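Local coordinates for protein IscA (Thermosynechococcus elongatus, PDB 1X0G) that binds a [2Fe-2S] cluster through conserved cysteines and, as a HesB/IscA family member, probably serves as a scaffold for iron-sulfur cluster assembly, at residues 9-14 against 79-84. Sequence-based numbering, arbitrary orientation.
Sequences IQELER and VDYIED
Glu11 lies flat over one face of the Tyr81 ring, joining the N-terminal helix 6-15 of this HesB/IscA fold to strand 78-82, the middle strand of a small mixed sheet between strands 3-4 and 89-93. The two residues face each other with CA atoms 7.2 Å apart, and contact between the segments rests on this single pair. Followed outward, Glu11 CB already lies over the inner half of the face, 3.7 Å from Tyr81 CD2. Its CG, set anti to the backbone N, then reaches the middle of the face and makes a CH-pi contact, 3.5 Å from the ring centroid and only 8° off the normal. A bend at chi2 (68°) carries the chain on along the ring instead of away from it, placing CD over Tyr81 CZ at 3.3 Å. The carboxylate therefore stacks on the outer part of the ring, its plane tilted by just 11°; OE1 lies nearest CE2, while OE2 lies above the phenolic oxygen. That hydroxyl is hydrogen-bonded to the backbone O of Gly87, and the ring also meets Phe90 of strand 89-93 edge-to-face. With an alanine at Tyr81, the methylenes of Glu11 would probably lose the surface they rest on, and Gly87 O its phenol partner. Glu83 OE2 sits at the edge of the same ring, in its plane and 4.9 Å from Glu11 OE1, a spacing at which the two carboxylates may disfavour each other's charge. At the far end of the stack, and as part of it, Glu11 OE2 sits over Tyr81 OH at 3.1 Å, the hydroxyl's hydrogen bond going to Gly87 O.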
ATOM      1  N   ILE C   9      22.867 -10.725 -18.186  1.00 67.40           N
ATOM      2  CA  ILE C   9      24.130 -11.126 -17.535  1.00 68.06           C
ATOM      3  C   ILE C   9      25.267 -10.170 -17.792  1.00 68.35           C
ATOM      4  O   ILE C   9      26.022  -9.816 -16.888  1.00 68.44           O
ATOM      5  CB  ILE C   9      24.609 -12.494 -18.017  1.00 67.81           C
ATOM      6  CG1 ILE C   9      23.582 -13.560 -17.701  1.00 68.40           C
ATOM      7  CG2 ILE C   9      25.923 -12.850 -17.361  1.00 67.99           C
ATOM      8  CD1 ILE C   9      23.426 -13.782 -16.204  1.00 70.69           C
ATOM      9  N   GLN C  10      25.378  -9.784 -19.052  1.00 69.26           N
ATOM     10  CA  GLN C  10      26.448  -8.934 -19.562  1.00 70.32           C
ATOM     11  C   GLN C  10      26.376  -7.586 -18.901  1.00 70.34           C
ATOM     12  O   GLN C  10      27.401  -7.037 -18.498  1.00 70.55           O
ATOM     13  CB  GLN C  10      26.304  -8.796 -21.088  1.00 70.83           C
ATOM     14  CG  GLN C  10      27.163  -7.757 -21.809  1.00 73.03           C
ATOM     15  CD  GLN C  10      27.404  -8.199 -23.257  1.00 78.45           C
ATOM     16  OE1 GLN C  10      26.582  -8.943 -23.822  1.00 80.72           O
ATOM     17  NE2 GLN C  10      28.545  -7.785 -23.855  1.00 79.94           N
ATOM     18  N   GLU C  11      25.160  -7.065 -18.791  1.00 70.07           N
ATOM     19  CA  GLU C  11      24.970  -5.822 -18.137  1.00 70.52           C
ATOM     20  C   GLU C  11      25.224  -5.962 -16.654  1.00 70.65           C
ATOM     21  O   GLU C  11      25.771  -5.067 -16.030  1.00 70.49           O
ATOM     22  CB  GLU C  11      23.542  -5.381 -18.328  1.00 71.17           C
ATOM     23  CG  GLU C  11      23.190  -4.103 -17.570  1.00 72.02           C
ATOM     24  CD  GLU C  11      23.874  -2.856 -18.095  1.00 75.48           C
ATOM     25  OE1 GLU C  11      24.678  -2.872 -19.089  1.00 78.98           O
ATOM     26  OE2 GLU C  11      23.585  -1.833 -17.483  1.00 76.44           O
ATOM     27  N   LEU C  12      24.818  -7.077 -16.078  1.00 70.93           N
ATOM     28  CA  LEU C  12      25.153  -7.298 -14.696  1.00 72.02           C
ATOM     29  C   LEU C  12      26.630  -7.352 -14.392  1.00 73.37           C
ATOM     30  O   LEU C  12      27.049  -6.809 -13.391  1.00 73.28           O
ATOM     31  CB  LEU C  12      24.488  -8.531 -14.159  1.00 71.88           C
ATOM     32  CG  LEU C  12      23.023  -8.180 -14.014  1.00 70.77           C
ATOM     33  CD1 LEU C  12      22.304  -9.421 -13.671  1.00 69.25           C
ATOM     34  CD2 LEU C  12      22.782  -7.101 -12.971  1.00 71.99           C
ATOM     35  N   GLU C  13      27.444  -7.975 -15.218  1.00 75.11           N
ATOM     36  CA  GLU C  13      28.859  -7.940 -14.850  1.00 78.52           C
ATOM     37  C   GLU C  13      29.463  -6.557 -15.044  1.00 79.70           C
ATOM     38  O   GLU C  13      30.525  -6.252 -14.461  1.00 81.04           O
ATOM     39  CB  GLU C  13      29.699  -8.999 -15.548  1.00 78.17           C
ATOM     40  CG  GLU C  13      29.454  -9.032 -17.011  1.00 82.40           C
ATOM     41  CD  GLU C  13      29.153 -10.432 -17.478  1.00 88.12           C
ATOM     42  OE1 GLU C  13      28.824 -11.282 -16.607  1.00 89.29           O
ATOM     43  OE2 GLU C  13      29.246 -10.681 -18.710  1.00 90.56           O
ATOM     44  N   ARG C  14      28.796  -5.738 -15.858  1.00 80.67           N
ATOM     45  CA  ARG C  14      29.248  -4.394 -16.190  1.00 81.59           C
ATOM     46  C   ARG C  14      29.172  -3.488 -14.971  1.00 81.84           C
ATOM     47  O   ARG C  14      30.072  -2.701 -14.726  1.00 81.64           O
ATOM     48  CB  ARG C  14      28.370  -3.807 -17.297  1.00 82.22           C
ATOM     49  CG  ARG C  14      29.152  -2.970 -18.332  1.00 83.92           C
ATOM     50  CD  ARG C  14      28.455  -1.643 -18.577  1.00 84.27           C
ATOM     51  NE  ARG C  14      29.050  -0.588 -17.758  1.00 87.45           N
ATOM     52  CZ  ARG C  14      28.399   0.161 -16.861  1.00 90.00           C
ATOM     53  NH1 ARG C  14      27.091  -0.001 -16.637  1.00 90.56           N
ATOM     54  NH2 ARG C  14      29.070   1.098 -16.185  1.00 90.25           N
ATOM     55  N   VAL C  79      14.157 -12.181 -17.155  1.00 68.93           N
ATOM     56  CA  VAL C  79      14.648 -10.850 -17.050  1.00 66.60           C
ATOM     57  C   VAL C  79      15.565 -10.711 -18.238  1.00 66.90           C
ATOM     58  O   VAL C  79      16.435 -11.570 -18.464  1.00 66.50           O
ATOM     59  CB  VAL C  79      15.486 -10.692 -15.726  1.00 66.49           C
ATOM     60  CG1 VAL C  79      16.258  -9.389 -15.724  1.00 63.61           C
ATOM     61  CG2 VAL C  79      14.613 -10.810 -14.477  1.00 64.32           C
ATOM     62  N   ASP C  80      15.398  -9.616 -18.980  1.00 66.24           N
ATOM     63  CA  ASP C  80      16.200  -9.335 -20.163  1.00 65.15           C
ATOM     64  C   ASP C  80      16.800  -7.940 -19.935  1.00 64.20           C
ATOM     65  O   ASP C  80      16.362  -7.202 -19.033  1.00 63.50           O
ATOM     66  CB  ASP C  80      15.221  -9.271 -21.285  1.00 65.82           C
ATOM     67  CG  ASP C  80      15.851  -9.289 -22.644  1.00 68.60           C
ATOM     68  OD1 ASP C  80      17.032  -9.674 -22.841  1.00 71.17           O
ATOM     69  OD2 ASP C  80      15.098  -8.921 -23.565  1.00 72.08           O
ATOM     70  N   TYR C  81      17.792  -7.561 -20.724  1.00 62.28           N
ATOM     71  CA  TYR C  81      18.229  -6.196 -20.683  1.00 61.71           C
ATOM     72  C   TYR C  81      18.237  -5.626 -22.104  1.00 61.27           C
ATOM     73  O   TYR C  81      18.821  -6.243 -22.953  1.00 61.48           O
ATOM     74  CB  TYR C  81      19.607  -6.121 -20.067  1.00 62.03           C
ATOM     75  CG  TYR C  81      20.124  -4.704 -19.936  1.00 61.28           C
ATOM     76  CD1 TYR C  81      19.694  -3.861 -18.908  1.00 59.09           C
ATOM     77  CD2 TYR C  81      21.070  -4.200 -20.841  1.00 63.66           C
ATOM     78  CE1 TYR C  81      20.207  -2.543 -18.764  1.00 58.21           C
ATOM     79  CE2 TYR C  81      21.560  -2.880 -20.704  1.00 65.65           C
ATOM     80  CZ  TYR C  81      21.101  -2.083 -19.649  1.00 61.82           C
ATOM     81  OH  TYR C  81      21.566  -0.821 -19.538  1.00 67.79           O
ATOM     82  N   ILE C  82      17.608  -4.466 -22.356  1.00 59.90           N
ATOM     83  CA  ILE C  82      17.532  -3.876 -23.682  1.00 58.48           C
ATOM     84  C   ILE C  82      18.223  -2.499 -23.759  1.00 57.85           C
ATOM     85  O   ILE C  82      17.902  -1.640 -22.978  1.00 58.92           O
ATOM     86  CB  ILE C  82      16.041  -3.844 -24.117  1.00 59.70           C
ATOM     87  CG1 ILE C  82      15.614  -5.278 -24.405  1.00 60.46           C
ATOM     88  CG2 ILE C  82      15.776  -2.953 -25.394  1.00 53.40           C
ATOM     89  CD1 ILE C  82      14.188  -5.411 -24.852  1.00 64.80           C
ATOM     90  N   GLU C  83      19.193  -2.287 -24.636  1.00 56.27           N
ATOM     91  CA  GLU C  83      19.739  -0.948 -24.762  1.00 56.39           C
ATOM     92  C   GLU C  83      18.672   0.055 -25.186  1.00 55.11           C
ATOM     93  O   GLU C  83      17.798  -0.264 -25.970  1.00 54.86           O
ATOM     94  CB  GLU C  83      20.852  -0.911 -25.814  1.00 57.40           C
ATOM     95  CG  GLU C  83      22.116  -1.800 -25.565  1.00 62.10           C
ATOM     96  CD  GLU C  83      22.926  -1.432 -24.259  1.00 65.74           C
ATOM     97  OE1 GLU C  83      22.762  -0.322 -23.637  1.00 58.21           O
ATOM     98  OE2 GLU C  83      23.745  -2.305 -23.874  1.00 66.81           O
ATOM     99  N   ASP C  84      18.764   1.288 -24.715  1.00 54.67           N
ATOM    100  CA  ASP C  84      17.913   2.366 -25.218  1.00 54.96           C
ATOM    101  C   ASP C  84      18.661   3.657 -25.094  1.00 55.95           C
ATOM    102  O   ASP C  84      19.799   3.626 -24.652  1.00 56.24           O
ATOM    103  CB  ASP C  84      16.613   2.466 -24.483  1.00 54.95           C
ATOM    104  CG  ASP C  84      16.772   2.447 -22.915  1.00 59.68           C
ATOM    105  OD1 ASP C  84      17.760   3.040 -22.361  1.00 60.45           O
ATOM    106  OD2 ASP C  84      15.887   1.819 -22.232  1.00 61.76           O
TER